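Local coordinates for protein phosphodiesterase (Pseudomonas aeruginosa, PDB 4G75) that acts as a colicin M-like bacteriocin, a magnesium-binding hydrolase that probably kills rival bacteria by cleaving the lipid-linked precursor of peptidoglycan, at residues 19-24 and 39-43; 52-56 and 251-255; 134-139 and 159-165. All coordinates share one frame. Numbering follows the deposited sequence.

Interaction 1. Residues 19-24 and 39-43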
ATOM      1  N   ALA A  19     -20.081   5.836  -8.680  1.00 12.73           N
ATOM      2  CA  ALA A  19     -20.977   5.207  -7.714  1.00  8.68           C
ATOM      3  C   ALA A  19     -21.811   6.244  -6.973  1.00  8.44           C
ATOM      4  O   ALA A  19     -23.010   6.056  -6.758  1.00 14.56           O
ATOM      5  CB  ALA A  19     -20.190   4.333  -6.732  1.00 14.04           C
ATOM      6  N   TYR A  20     -21.170   7.336  -6.576  1.00  8.91           N
ATOM      7  CA  TYR A  20     -21.866   8.444  -5.953  1.00  7.91           C
ATOM      8  C   TYR A  20     -22.914   9.001  -6.912  1.00 15.66           C
ATOM      9  O   TYR A  20     -24.063   9.218  -6.525  1.00 13.32           O
ATOM     10  CB  TYR A  20     -20.882   9.538  -5.537  1.00 11.02           C
ATOM     11  CG  TYR A  20     -21.558  10.831  -5.168  1.00 13.16           C
ATOM     12  CD1 TYR A  20     -21.979  11.073  -3.863  1.00  9.19           C
ATOM     13  CD2 TYR A  20     -21.793  11.806  -6.128  1.00  7.42           C
ATOM     14  CE1 TYR A  20     -22.604  12.253  -3.526  1.00  9.76           C
ATOM     15  CE2 TYR A  20     -22.421  12.993  -5.802  1.00 10.87           C
ATOM     16  CZ  TYR A  20     -22.829  13.208  -4.504  1.00 16.90           C
ATOM     17  OH  TYR A  20     -23.452  14.391  -4.196  1.00 18.57           O
ATOM     18  N   ASN A  21     -22.522   9.216  -8.166  1.00 11.73           N
ATOM     19  CA  ASN A  21     -23.459   9.737  -9.162  1.00 11.02           C
ATOM     20  C   ASN A  21     -24.661   8.821  -9.364  1.00 19.92           C
ATOM     21  O   ASN A  21     -25.774   9.294  -9.592  1.00 14.30           O
ATOM     22  CB  ASN A  21     -22.756  10.005 -10.498  1.00  6.96           C
ATOM     23  CG  ASN A  21     -21.680  11.062 -10.379  1.00 13.31           C
ATOM     24  OD1 ASN A  21     -21.803  11.989  -9.586  1.00 16.91           O
ATOM     25  ND2 ASN A  21     -20.616  10.925 -11.163  1.00 20.08           N
ATOM     26  N   TYR A  22     -24.436   7.513  -9.278  1.00 13.21           N
ATOM     27  CA  TYR A  22     -25.526   6.551  -9.383  1.00 11.00           C
ATOM     28  C   TYR A  22     -26.489   6.704  -8.207  1.00 17.11           C
ATOM     29  O   TYR A  22     -27.718   6.658  -8.365  1.00 10.74           O
ATOM     30  CB  TYR A  22     -24.977   5.122  -9.441  1.00 10.28           C
ATOM     31  CG  TYR A  22     -26.057   4.104  -9.705  1.00 17.25           C
ATOM     32  CD1 TYR A  22     -26.510   3.862 -10.998  1.00 18.40           C
ATOM     33  CD2 TYR A  22     -26.641   3.401  -8.663  1.00 16.87           C
ATOM     34  CE1 TYR A  22     -27.507   2.931 -11.245  1.00 17.69           C
ATOM     35  CE2 TYR A  22     -27.642   2.472  -8.902  1.00 15.53           C
ATOM     36  CZ  TYR A  22     -28.073   2.246 -10.194  1.00 28.02           C
ATOM     37  OH  TYR A  22     -29.066   1.322 -10.432  1.00 26.26           O
ATOM     38  N   GLY A  23     -25.922   6.884  -7.021  1.00 10.62           N
ATOM     39  CA  GLY A  23     -26.710   7.128  -5.833  1.00  6.55           C
ATOM     40  C   GLY A  23     -27.465   8.443  -5.886  1.00 11.22           C
ATOM     41  O   GLY A  23     -28.588   8.536  -5.383  1.00 10.33           O
ATOM     42  N   ASN A  24     -26.861   9.455  -6.504  1.00  8.41           N
ATOM     43  CA  ASN A  24     -27.430  10.806  -6.500  1.00 11.73           C
ATOM     44  C   ASN A  24     -28.369  11.091  -7.674  1.00 12.26           C
ATOM     45  O   ASN A  24     -28.950  12.179  -7.771  1.00 11.72           O
ATOM     46  CB  ASN A  24     -26.338  11.877  -6.436  1.00 13.73           C
ATOM     47  CG  ASN A  24     -26.884  13.234  -6.035  1.00 12.73           C
ATOM     48  OD1 ASN A  24     -27.632  13.345  -5.068  1.00 11.33           O
ATOM     49  ND2 ASN A  24     -26.514  14.272  -6.781  1.00  9.94           N
ATOM     50  N   TYR A  39     -24.649   3.851  -1.854  1.00 10.39           N
ATOM     51  CA  TYR A  39     -24.012   4.412  -3.046  1.00 11.19           C
ATOM     52  C   TYR A  39     -23.498   5.821  -2.800  1.00  9.65           C
ATOM     53  O   TYR A  39     -22.370   6.156  -3.178  1.00  9.86           O
ATOM     54  CB  TYR A  39     -24.968   4.421  -4.233  1.00 10.60           C
ATOM     55  CG  TYR A  39     -24.978   3.128  -5.006  1.00 11.52           C
ATOM     56  CD1 TYR A  39     -23.994   2.860  -5.946  1.00 16.37           C
ATOM     57  CD2 TYR A  39     -25.974   2.180  -4.806  1.00 14.49           C
ATOM     58  CE1 TYR A  39     -23.996   1.686  -6.662  1.00 13.09           C
ATOM     59  CE2 TYR A  39     -25.984   1.001  -5.520  1.00 17.85           C
ATOM     60  CZ  TYR A  39     -24.991   0.760  -6.447  1.00 12.58           C
ATOM     61  OH  TYR A  39     -24.984  -0.418  -7.161  1.00 14.48           O
ATOM     62  N   ILE A  40     -24.336   6.661  -2.195  1.00  7.09           N
ATOM     63  CA  ILE A  40     -23.931   8.027  -1.895  1.00  6.71           C
ATOM     64  C   ILE A  40     -22.687   8.030  -1.023  1.00  7.81           C
ATOM     65  O   ILE A  40     -21.771   8.824  -1.246  1.00 10.67           O
ATOM     66  CB  ILE A  40     -25.047   8.812  -1.175  1.00 10.13           C
ATOM     67  CG1 ILE A  40     -26.187   9.104  -2.145  1.00 10.75           C
ATOM     68  CG2 ILE A  40     -24.498  10.104  -0.585  1.00 14.90           C
ATOM     69  CD1 ILE A  40     -25.793  10.015  -3.294  1.00 12.65           C
ATOM     70  N   SER A  41     -22.653   7.140  -0.035  1.00  9.19           N
ATOM     71  CA  SER A  41     -21.570   7.151   0.935  1.00  6.64           C
ATOM     72  C   SER A  41     -20.199   6.877   0.290  1.00 11.26           C
ATOM     73  O   SER A  41     -19.174   7.319   0.802  1.00 11.51           O
ATOM     74  CB  SER A  41     -21.835   6.168   2.091  1.00  9.30           C
ATOM     75  OG  SER A  41     -21.665   4.817   1.682  1.00 10.62           O
ATOM     76  N   LYS A  42     -20.185   6.162  -0.831  1.00  8.40           N
ATOM     77  CA  LYS A  42     -18.924   5.859  -1.519  1.00  6.24           C
ATOM     78  C   LYS A  42     -18.204   7.118  -2.001  1.00 11.65           C
ATOM     79  O   LYS A  42     -16.966   7.156  -2.073  1.00  8.93           O
ATOM     80  CB  LYS A  42     -19.166   4.898  -2.691  1.00  7.28           C
ATOM     81  CG  LYS A  42     -19.760   3.558  -2.269  1.00  7.33           C
ATOM     82  CD  LYS A  42     -19.915   2.590  -3.446  1.00  7.82           C
ATOM     83  CE  LYS A  42     -20.805   1.392  -3.058  1.00  7.00           C
ATOM     84  NZ  LYS A  42     -20.195   0.576  -1.947  1.00  9.52           N
ATOM     85  N   GLY A  43     -18.975   8.155  -2.319  1.00 12.64           N
ATOM     86  CA  GLY A  43     -18.406   9.382  -2.854  1.00  8.03           C
ATOM     87  C   GLY A  43     -17.398  10.047  -1.931  1.00  8.00           C
ATOM     88  O   GLY A  43     -16.261  10.309  -2.332  1.00  8.86           O
TER
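Helices 18-24 and 34-49, consecutive in the chain, meet here; the N-to-C directions of their short segments make 138°, nearer antiparallel than parallel, with 6.9 Å between axes at closest approach. The backbones approach closely at G23 and G43. G23 CA lies 3.6 Å from Y39 CB, and a CB on G23 would clash with Y39 CB and I40 N; likewise G43 CA sits 3.7 Å from Y20 CB, where a CB on G43 would run into the Y20 ring. Apolar contacts fill the sides: I40 CD1 reaches N24 CB (3.7 Å) and Y20 CE1 (3.9 Å), and A19 CB rests on K42 CD (3.7 Å). The aromatic contact is edge-to-face, the edge of Y22 turned to the face of Y39, with centroids 4.9 Å apart, planes at 51° and Y22 CD2 3.7 Å from Y39 CE1. Polar atoms contribute only van der Waals approaches, such as A19 O to Y39 CD1 (3.4 Å) and I40 O to Y20 CD1 (3.5 Å), the carbonyl lying near the ring plane. The ammonium group of K42 leaves the interface for a salt bridge with E84 of helix 81-102, and the Y39 ring also meets that of Y118. With no hydrogen bond across it, the contact depends on close-fitting shape: glycines let the backbones approach, and tyrosine rings and I40 cover the gaps beside them.

Interaction 2. Residues 52-56 and 251-255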
ATOM      1  N   GLY A  52      -4.980   9.061  -0.594  1.00  8.06           N
ATOM      2  CA  GLY A  52      -4.336   8.151   0.336  1.00  6.50           C
ATOM      3  C   GLY A  52      -4.800   8.246   1.777  1.00  9.98           C
ATOM      4  O   GLY A  52      -4.193   7.648   2.666  1.00  9.76           O
ATOM      5  N   ASP A  53      -5.873   8.992   2.012  1.00 11.41           N
ATOM      6  CA  ASP A  53      -6.419   9.161   3.354  1.00  5.74           C
ATOM      7  C   ASP A  53      -7.328   7.973   3.657  1.00  9.38           C
ATOM      8  O   ASP A  53      -8.543   8.118   3.728  1.00 10.51           O
ATOM      9  CB  ASP A  53      -7.204  10.476   3.405  1.00  9.13           C
ATOM     10  CG  ASP A  53      -7.538  10.918   4.821  1.00 21.07           C
ATOM     11  OD1 ASP A  53      -6.775  10.596   5.758  1.00 21.48           O
ATOM     12  OD2 ASP A  53      -8.568  11.608   4.991  1.00 27.86           O
ATOM     13  N   TRP A  54      -6.734   6.791   3.830  1.00  5.74           N
ATOM     14  CA  TRP A  54      -7.501   5.547   3.778  1.00  4.62           C
ATOM     15  C   TRP A  54      -7.922   4.989   5.136  1.00  5.01           C
ATOM     16  O   TRP A  54      -8.895   4.233   5.230  1.00  6.97           O
ATOM     17  CB  TRP A  54      -6.720   4.478   3.001  1.00 11.70           C
ATOM     18  CG  TRP A  54      -5.480   3.996   3.696  1.00  5.96           C
ATOM     19  CD1 TRP A  54      -4.278   4.636   3.773  1.00  6.26           C
ATOM     20  CD2 TRP A  54      -5.322   2.762   4.413  1.00  8.31           C
ATOM     21  NE1 TRP A  54      -3.383   3.881   4.494  1.00  8.55           N
ATOM     22  CE2 TRP A  54      -3.998   2.724   4.895  1.00  8.18           C
ATOM     23  CE3 TRP A  54      -6.171   1.686   4.688  1.00  9.49           C
ATOM     24  CZ2 TRP A  54      -3.504   1.654   5.636  1.00  8.34           C
ATOM     25  CZ3 TRP A  54      -5.675   0.624   5.422  1.00  7.36           C
ATOM     26  CH2 TRP A  54      -4.357   0.618   5.890  1.00  9.93           C
ATOM     27  N   GLU A  55      -7.173   5.344   6.175  1.00  7.38           N
ATOM     28  CA  GLU A  55      -7.439   4.838   7.516  1.00  9.90           C
ATOM     29  C   GLU A  55      -8.769   5.362   8.050  1.00  9.66           C
ATOM     30  O   GLU A  55      -9.587   4.604   8.563  1.00 11.07           O
ATOM     31  CB  GLU A  55      -6.312   5.238   8.471  1.00  5.59           C
ATOM     32  CG  GLU A  55      -4.941   4.664   8.113  1.00  3.92           C
ATOM     33  CD  GLU A  55      -4.094   5.645   7.333  1.00  9.51           C
ATOM     34  OE1 GLU A  55      -4.659   6.455   6.563  1.00 10.16           O
ATOM     35  OE2 GLU A  55      -2.860   5.607   7.492  1.00 11.34           O
ATOM     36  N   LYS A  56      -8.987   6.664   7.924  1.00 10.11           N
ATOM     37  CA  LYS A  56     -10.171   7.277   8.513  1.00 11.15           C
ATOM     38  C   LYS A  56     -11.500   6.747   7.956  1.00  9.26           C
ATOM     39  O   LYS A  56     -12.385   6.383   8.725  1.00 11.24           O
ATOM     40  CB  LYS A  56     -10.083   8.803   8.451  1.00  7.62           C
ATOM     41  CG  LYS A  56      -9.036   9.381   9.400  1.00  7.15           C
ATOM     42  CD  LYS A  56      -8.857  10.876   9.161  1.00  8.44           C
ATOM     43  CE  LYS A  56      -7.790  11.462  10.073  1.00 17.62           C
ATOM     44  NZ  LYS A  56      -7.703  12.931   9.912  1.00 19.40           N
ATOM     45  N   ARG A 251       0.578   5.020  10.388  1.00 12.76           N
ATOM     46  CA  ARG A 251       0.753   6.462  10.461  1.00 15.34           C
ATOM     47  C   ARG A 251       0.248   6.940  11.827  1.00 11.46           C
ATOM     48  O   ARG A 251      -0.711   6.392  12.377  1.00 12.71           O
ATOM     49  CB  ARG A 251       0.073   7.160   9.282  1.00 16.59           C
ATOM     50  CG  ARG A 251       0.779   6.873   7.958  1.00  7.28           C
ATOM     51  CD  ARG A 251       0.357   7.819   6.845  1.00 10.30           C
ATOM     52  NE  ARG A 251      -1.021   7.600   6.410  1.00 10.16           N
ATOM     53  CZ  ARG A 251      -1.590   8.242   5.395  1.00  9.67           C
ATOM     54  NH1 ARG A 251      -0.900   9.146   4.710  1.00 10.92           N
ATOM     55  NH2 ARG A 251      -2.848   7.987   5.061  1.00 13.92           N
ATOM     56  N   THR A 252       0.915   7.943  12.382  1.00 14.72           N
ATOM     57  CA  THR A 252       0.711   8.359  13.769  0.51 22.50           C
ATOM     58  C   THR A 252      -0.727   8.736  14.112  1.00 15.81           C
ATOM     59  O   THR A 252      -1.278   8.306  15.130  1.00 14.97           O
ATOM     60  CB  THR A 252       1.616   9.562  14.109  0.51  2.83           C
ATOM     61  OG1 THR A 252       2.961   9.262  13.726  0.51 18.90           O
ATOM     62  CG2 THR A 252       1.565   9.869  15.596  0.51 13.51           C
ATOM     63  N   GLU A 253      -1.326   9.563  13.266  1.00 13.92           N
ATOM     64  CA  GLU A 253      -2.637  10.136  13.579  1.00 22.65           C
ATOM     65  C   GLU A 253      -3.725   9.116  13.920  1.00 15.54           C
ATOM     66  O   GLU A 253      -4.529   9.338  14.822  1.00 17.64           O
ATOM     67  CB  GLU A 253      -3.130  11.054  12.460  1.00 20.85           C
ATOM     68  CG  GLU A 253      -4.431  11.764  12.824  1.00 24.24           C
ATOM     69  CD  GLU A 253      -4.902  12.738  11.764  1.00 22.79           C
ATOM     70  OE1 GLU A 253      -4.233  12.863  10.718  1.00 26.40           O
ATOM     71  OE2 GLU A 253      -5.952  13.379  11.982  1.00 24.19           O
ATOM     72  N   THR A 254      -3.750   8.003  13.199  1.00 13.68           N
ATOM     73  CA  THR A 254      -4.793   7.005  13.385  1.00  7.47           C
ATOM     74  C   THR A 254      -4.247   5.679  13.917  1.00 11.71           C
ATOM     75  O   THR A 254      -4.939   4.661  13.886  1.00 12.16           O
ATOM     76  CB  THR A 254      -5.521   6.731  12.056  1.00 13.70           C
ATOM     77  OG1 THR A 254      -4.551   6.593  11.008  1.00 11.98           O
ATOM     78  CG2 THR A 254      -6.447   7.879  11.712  1.00 12.65           C
ATOM     79  N   ALA A 255      -3.013   5.692  14.409  1.00 12.33           N
ATOM     80  CA  ALA A 255      -2.349   4.457  14.809  1.00 13.62           C
ATOM     81  C   ALA A 255      -3.110   3.695  15.896  1.00 13.63           C
ATOM     82  O   ALA A 255      -3.197   2.477  15.842  1.00 15.17           O
ATOM     83  CB  ALA A 255      -0.906   4.724  15.239  1.00 14.14           C
TER
HETATM   84  O   HOH W   1      -1.739   3.866   8.939  1.00 10.89           O
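R251 lays its guanidinium alongside the carboxylate of E55 in a side-on, two-bonded salt bridge: R251 NH2 gives a hydrogen to E55 OE1 (2.8 Å) and R251 NE one to E55 OE2 (2.9 Å), both nearly straight. The same R251 NH2 also makes a weak hydrogen bond to G52 O (2.8 Å) and comes within 3.9 Å of W54 CD1. A water adds a further link, donating to E55 OE2 (2.5 Å) and accepting from R251 N (3.0 Å), so that E55 is tied to both the side chain and the backbone of R251. A second salt bridge, K56 NZ to E253 OE2 at 2.7 Å, is reached by a lysine extended beyond CB (chi2-chi4 all t). T254 packs beside the two ion pairs, with OG1 3.4 Å from E55 CB and CG2 3.8 Å from K56 CG. W54 gives little surface to the 251-255 segment; its indole packs on P144, A145 and F148 of helix 143-153 and on M258 of helix 255-264. Positive phi places G52 as the C-prime residue of a Schellman motif, with G52 N bonded to Y49 O and D53 N to A48 O, and D53 centres an inverse gamma turn before helix 55-65. T254 occupies the N-cap position of helix 255-264 without a capping bond from its side chain. The contact thus joins the Schellman-ended junction between helix 34-49 and helix 55-65 to the start of helix 255-264 in the colicin M family region, through paired Arg-Glu and Lys-Glu salt bridges.

Interaction 3. Residues 134-139 and 159-165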
ATOM      1  N   ILE A 134      -4.754 -10.277  -9.452  1.00 10.23           N
ATOM      2  CA  ILE A 134      -4.255  -9.153  -8.662  1.00 14.22           C
ATOM      3  C   ILE A 134      -3.066  -9.617  -7.818  1.00 14.61           C
ATOM      4  O   ILE A 134      -3.247 -10.163  -6.729  1.00 11.09           O
ATOM      5  CB  ILE A 134      -5.357  -8.567  -7.766  1.00  9.78           C
ATOM      6  CG1 ILE A 134      -6.567  -8.162  -8.616  1.00  8.66           C
ATOM      7  CG2 ILE A 134      -4.836  -7.372  -6.986  1.00 11.65           C
ATOM      8  CD1 ILE A 134      -7.750  -7.664  -7.791  1.00 11.65           C
ATOM      9  N   ASP A 135      -1.851  -9.399  -8.321  1.00  9.31           N
ATOM     10  CA  ASP A 135      -0.663 -10.002  -7.721  1.00 11.09           C
ATOM     11  C   ASP A 135       0.504  -9.041  -7.505  1.00  9.13           C
ATOM     12  O   ASP A 135       1.569  -9.445  -7.030  1.00 10.75           O
ATOM     13  CB  ASP A 135      -0.194 -11.211  -8.546  1.00 11.69           C
ATOM     14  CG  ASP A 135       0.264 -10.832  -9.944  1.00 22.05           C
ATOM     15  OD1 ASP A 135       0.252  -9.636 -10.289  1.00 13.57           O
ATOM     16  OD2 ASP A 135       0.640 -11.741 -10.709  1.00 32.87           O
ATOM     17  N   THR A 136       0.298  -7.773  -7.837  1.00  8.73           N
ATOM     18  CA  THR A 136       1.372  -6.789  -7.795  1.00  5.11           C
ATOM     19  C   THR A 136       0.797  -5.437  -7.394  1.00  4.38           C
ATOM     20  O   THR A 136      -0.257  -5.034  -7.903  1.00  8.11           O
ATOM     21  CB  THR A 136       2.030  -6.648  -9.171  1.00  9.92           C
ATOM     22  OG1 THR A 136       2.416  -7.944  -9.642  1.00  9.61           O
ATOM     23  CG2 THR A 136       3.264  -5.750  -9.098  1.00  8.26           C
ATOM     24  N   PHE A 137       1.477  -4.750  -6.482  1.00  6.66           N
ATOM     25  CA  PHE A 137       1.027  -3.433  -6.018  1.00  7.72           C
ATOM     26  C   PHE A 137       1.495  -2.315  -6.941  1.00  7.37           C
ATOM     27  O   PHE A 137       2.566  -2.398  -7.552  1.00  8.29           O
ATOM     28  CB  PHE A 137       1.567  -3.137  -4.615  1.00  5.95           C
ATOM     29  CG  PHE A 137       1.012  -4.030  -3.536  1.00  6.88           C
ATOM     30  CD1 PHE A 137      -0.325  -3.971  -3.186  1.00  8.78           C
ATOM     31  CD2 PHE A 137       1.849  -4.889  -2.829  1.00  6.11           C
ATOM     32  CE1 PHE A 137      -0.828  -4.783  -2.176  1.00 11.37           C
ATOM     33  CE2 PHE A 137       1.352  -5.689  -1.822  1.00  9.98           C
ATOM     34  CZ  PHE A 137       0.016  -5.634  -1.495  1.00 15.11           C
ATOM     35  N   ASN A 138       0.707  -1.246  -7.007  1.00  5.06           N
ATOM     36  CA  ASN A 138       1.105  -0.043  -7.735  1.00  7.60           C
ATOM     37  C   ASN A 138       2.190   0.792  -7.055  1.00 12.20           C
ATOM     38  O   ASN A 138       3.034   1.402  -7.730  1.00  6.56           O
ATOM     39  CB  ASN A 138      -0.110   0.850  -7.983  1.00  8.60           C
ATOM     40  CG  ASN A 138       0.230   2.063  -8.827  1.00  9.97           C
ATOM     41  OD1 ASN A 138       0.640   1.930  -9.980  1.00  7.65           O
ATOM     42  ND2 ASN A 138       0.073   3.249  -8.254  1.00  7.96           N
ATOM     43  N   GLY A 139       2.150   0.842  -5.725  1.00  8.60           N
ATOM     44  CA  GLY A 139       3.045   1.697  -4.959  1.00  5.76           C
ATOM     45  C   GLY A 139       2.534   3.126  -4.845  1.00  5.66           C
ATOM     46  O   GLY A 139       3.315   4.063  -4.665  1.00  8.70           O
HETATM   47  N   MSE A 159       2.114 -11.324  -2.630  1.00  7.44           N
HETATM   48  CA  MSE A 159       1.971 -10.130  -3.453  1.00 12.21           C
HETATM   49  C   MSE A 159       3.362  -9.616  -3.785  1.00 14.78           C
HETATM   50  O   MSE A 159       4.286  -9.792  -3.003  1.00 11.10           O
HETATM   51  CB  MSE A 159       1.188  -9.047  -2.708  1.00  5.56           C
HETATM   52  CG  MSE A 159      -0.265  -9.422  -2.444  1.00  5.92           C
HETATM   53 SE   MSE A 159      -1.348  -9.441  -4.087  1.00 21.55          SE
HETATM   54  CE  MSE A 159      -1.379  -7.534  -4.478  1.00 14.49           C
ATOM     55  N   ASN A 160       3.505  -8.988  -4.945  1.00  9.97           N
ATOM     56  CA  ASN A 160       4.766  -8.366  -5.326  1.00  6.92           C
ATOM     57  C   ASN A 160       4.701  -6.842  -5.224  1.00  8.40           C
ATOM     58  O   ASN A 160       3.741  -6.235  -5.686  1.00  9.30           O
ATOM     59  CB  ASN A 160       5.138  -8.769  -6.758  1.00 12.84           C
ATOM     60  CG  ASN A 160       5.729 -10.167  -6.836  1.00 19.62           C
ATOM     61  OD1 ASN A 160       5.479 -10.909  -7.784  1.00 46.85           O
ATOM     62  ND2 ASN A 160       6.523 -10.525  -5.842  1.00 11.08           N
ATOM     63  N   PHE A 161       5.715  -6.244  -4.600  1.00  7.82           N
ATOM     64  CA  PHE A 161       5.899  -4.796  -4.579  1.00  7.53           C
ATOM     65  C   PHE A 161       7.214  -4.534  -5.307  1.00 10.70           C
ATOM     66  O   PHE A 161       8.289  -4.593  -4.701  1.00  6.83           O
ATOM     67  CB  PHE A 161       5.977  -4.293  -3.131  1.00  9.51           C
ATOM     68  CG  PHE A 161       5.637  -2.826  -2.961  1.00 12.39           C
ATOM     69  CD1 PHE A 161       5.968  -1.893  -3.937  1.00  5.40           C
ATOM     70  CD2 PHE A 161       5.017  -2.380  -1.801  1.00  8.06           C
ATOM     71  CE1 PHE A 161       5.663  -0.553  -3.778  1.00  5.88           C
ATOM     72  CE2 PHE A 161       4.712  -1.040  -1.628  1.00  9.35           C
ATOM     73  CZ  PHE A 161       5.032  -0.122  -2.621  1.00  9.18           C
ATOM     74  N   PRO A 162       7.143  -4.283  -6.626  1.00  7.17           N
ATOM     75  CA  PRO A 162       8.394  -4.091  -7.378  1.00  7.73           C
ATOM     76  C   PRO A 162       9.291  -3.045  -6.706  1.00  5.80           C
ATOM     77  O   PRO A 162       8.815  -1.996  -6.265  1.00  7.06           O
ATOM     78  CB  PRO A 162       7.910  -3.623  -8.748  1.00 10.21           C
ATOM     79  CG  PRO A 162       6.501  -4.216  -8.871  1.00 11.88           C
ATOM     80  CD  PRO A 162       5.943  -4.153  -7.474  1.00  7.58           C
ATOM     81  N   ILE A 163      10.586  -3.333  -6.625  1.00  5.09           N
ATOM     82  CA  ILE A 163      11.484  -2.502  -5.831  1.00  7.83           C
ATOM     83  C   ILE A 163      11.499  -1.038  -6.276  1.00  7.94           C
ATOM     84  O   ILE A 163      11.581  -0.141  -5.447  1.00  7.94           O
ATOM     85  CB  ILE A 163      12.924  -3.081  -5.790  1.00  9.71           C
ATOM     86  CG1 ILE A 163      13.729  -2.447  -4.650  1.00  4.98           C
ATOM     87  CG2 ILE A 163      13.610  -2.937  -7.142  1.00  8.11           C
ATOM     88  CD1 ILE A 163      15.114  -3.099  -4.432  1.00 10.40           C
ATOM     89  N   GLU A 164      11.418  -0.803  -7.581  1.00  7.28           N
ATOM     90  CA  GLU A 164      11.442   0.559  -8.104  1.00 11.06           C
ATOM     91  C   GLU A 164      10.171   1.337  -7.758  1.00 11.33           C
ATOM     92  O   GLU A 164      10.152   2.570  -7.826  1.00 11.71           O
ATOM     93  CB  GLU A 164      11.694   0.566  -9.623  1.00 17.12           C
ATOM     94  CG  GLU A 164      10.558   0.009 -10.480  1.00  8.54           C
ATOM     95  CD  GLU A 164      10.601  -1.509 -10.644  1.00  9.53           C
ATOM     96  OE1 GLU A 164      11.405  -2.186  -9.956  1.00  8.46           O
ATOM     97  OE2 GLU A 164       9.820  -2.030 -11.470  1.00 10.20           O
ATOM     98  N   ARG A 165       9.109   0.628  -7.384  1.00 10.40           N
ATOM     99  CA  ARG A 165       7.857   1.306  -7.032  1.00  6.82           C
ATOM    100  C   ARG A 165       7.790   1.669  -5.554  1.00 10.35           C
ATOM    101  O   ARG A 165       6.867   2.350  -5.129  1.00  9.07           O
ATOM    102  CB  ARG A 165       6.632   0.477  -7.440  1.00 10.26           C
ATOM    103  CG  ARG A 165       6.479   0.370  -8.952  1.00 12.70           C
ATOM    104  CD  ARG A 165       5.245  -0.412  -9.394  1.00 10.83           C
ATOM    105  NE  ARG A 165       5.078  -0.272 -10.836  1.00 20.71           N
ATOM    106  CZ  ARG A 165       4.269   0.601 -11.426  1.00 18.81           C
ATOM    107  NH1 ARG A 165       3.498   1.410 -10.710  1.00 18.62           N
ATOM    108  NH2 ARG A 165       4.211   0.646 -12.742  1.00 17.94           N
TER
HETATM  109  O   HOH W   2       5.725   3.996  -3.240  1.00 12.70           O
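M159, F137 and R165 give up the most surface to this contact. M159, a selenomethionine here, folds over F137: its CE stands 3.8 Å from the centroid of the F137 ring, over the face, in a CH-pi contact, while SE lies obliquely 5.2 Å from that centroid, a Met-aromatic pair. M159 SE also comes within 3.3 Å of I134 O. F137 fills the space between the segments, its CE2 3.5 Å from M159 CB and its CD2 4.2 Å from F161 CD2; Y275 and I277 of strand 275-278 and A147 of helix 143-153 add to this apolar cluster. The backbones beside it form a single parallel bridge at T136 and N160, with N160 N bonded to D135 O (2.9 Å) and F137 N to N160 O (2.8 Å). R165 closes the far end: R165 NH1 donates to N138 O (3.0 Å), and a water lies 2.8 Å from both G139 O and R165 O and bridges them. G139 has positive phi, and a CB there would collide with R165 O. Helix 143-153 lies between the two segments in the chain. Strand 159-160 also pairs in parallel with strand 275-278, so 134-139 joins beside that pair through its single bridge, and the side chain of F161 comes within about 4 Å of that of V211, a residue of the magnesium site.

The three contacts run from the N-terminal helices toward the metal site without touching one another. Interaction 1 is the outlying one, away from the magnesium; interactions 1, 2 and 3 are centred about 25, 12 and 9 Å from the centre of the chain. Centres of interactions 1 and 2 are about 23 Å apart, linked through helix 34-49, which leads into helix 55-65. Interactions 2 and 3 are about 21 Å apart between centres, and helix 143-153 packs against both W54 and F137. V211, E213 and D241 form the magnesium site; the side chain of F161 is about 10 Å from the ion and that of W54 about 14 Å.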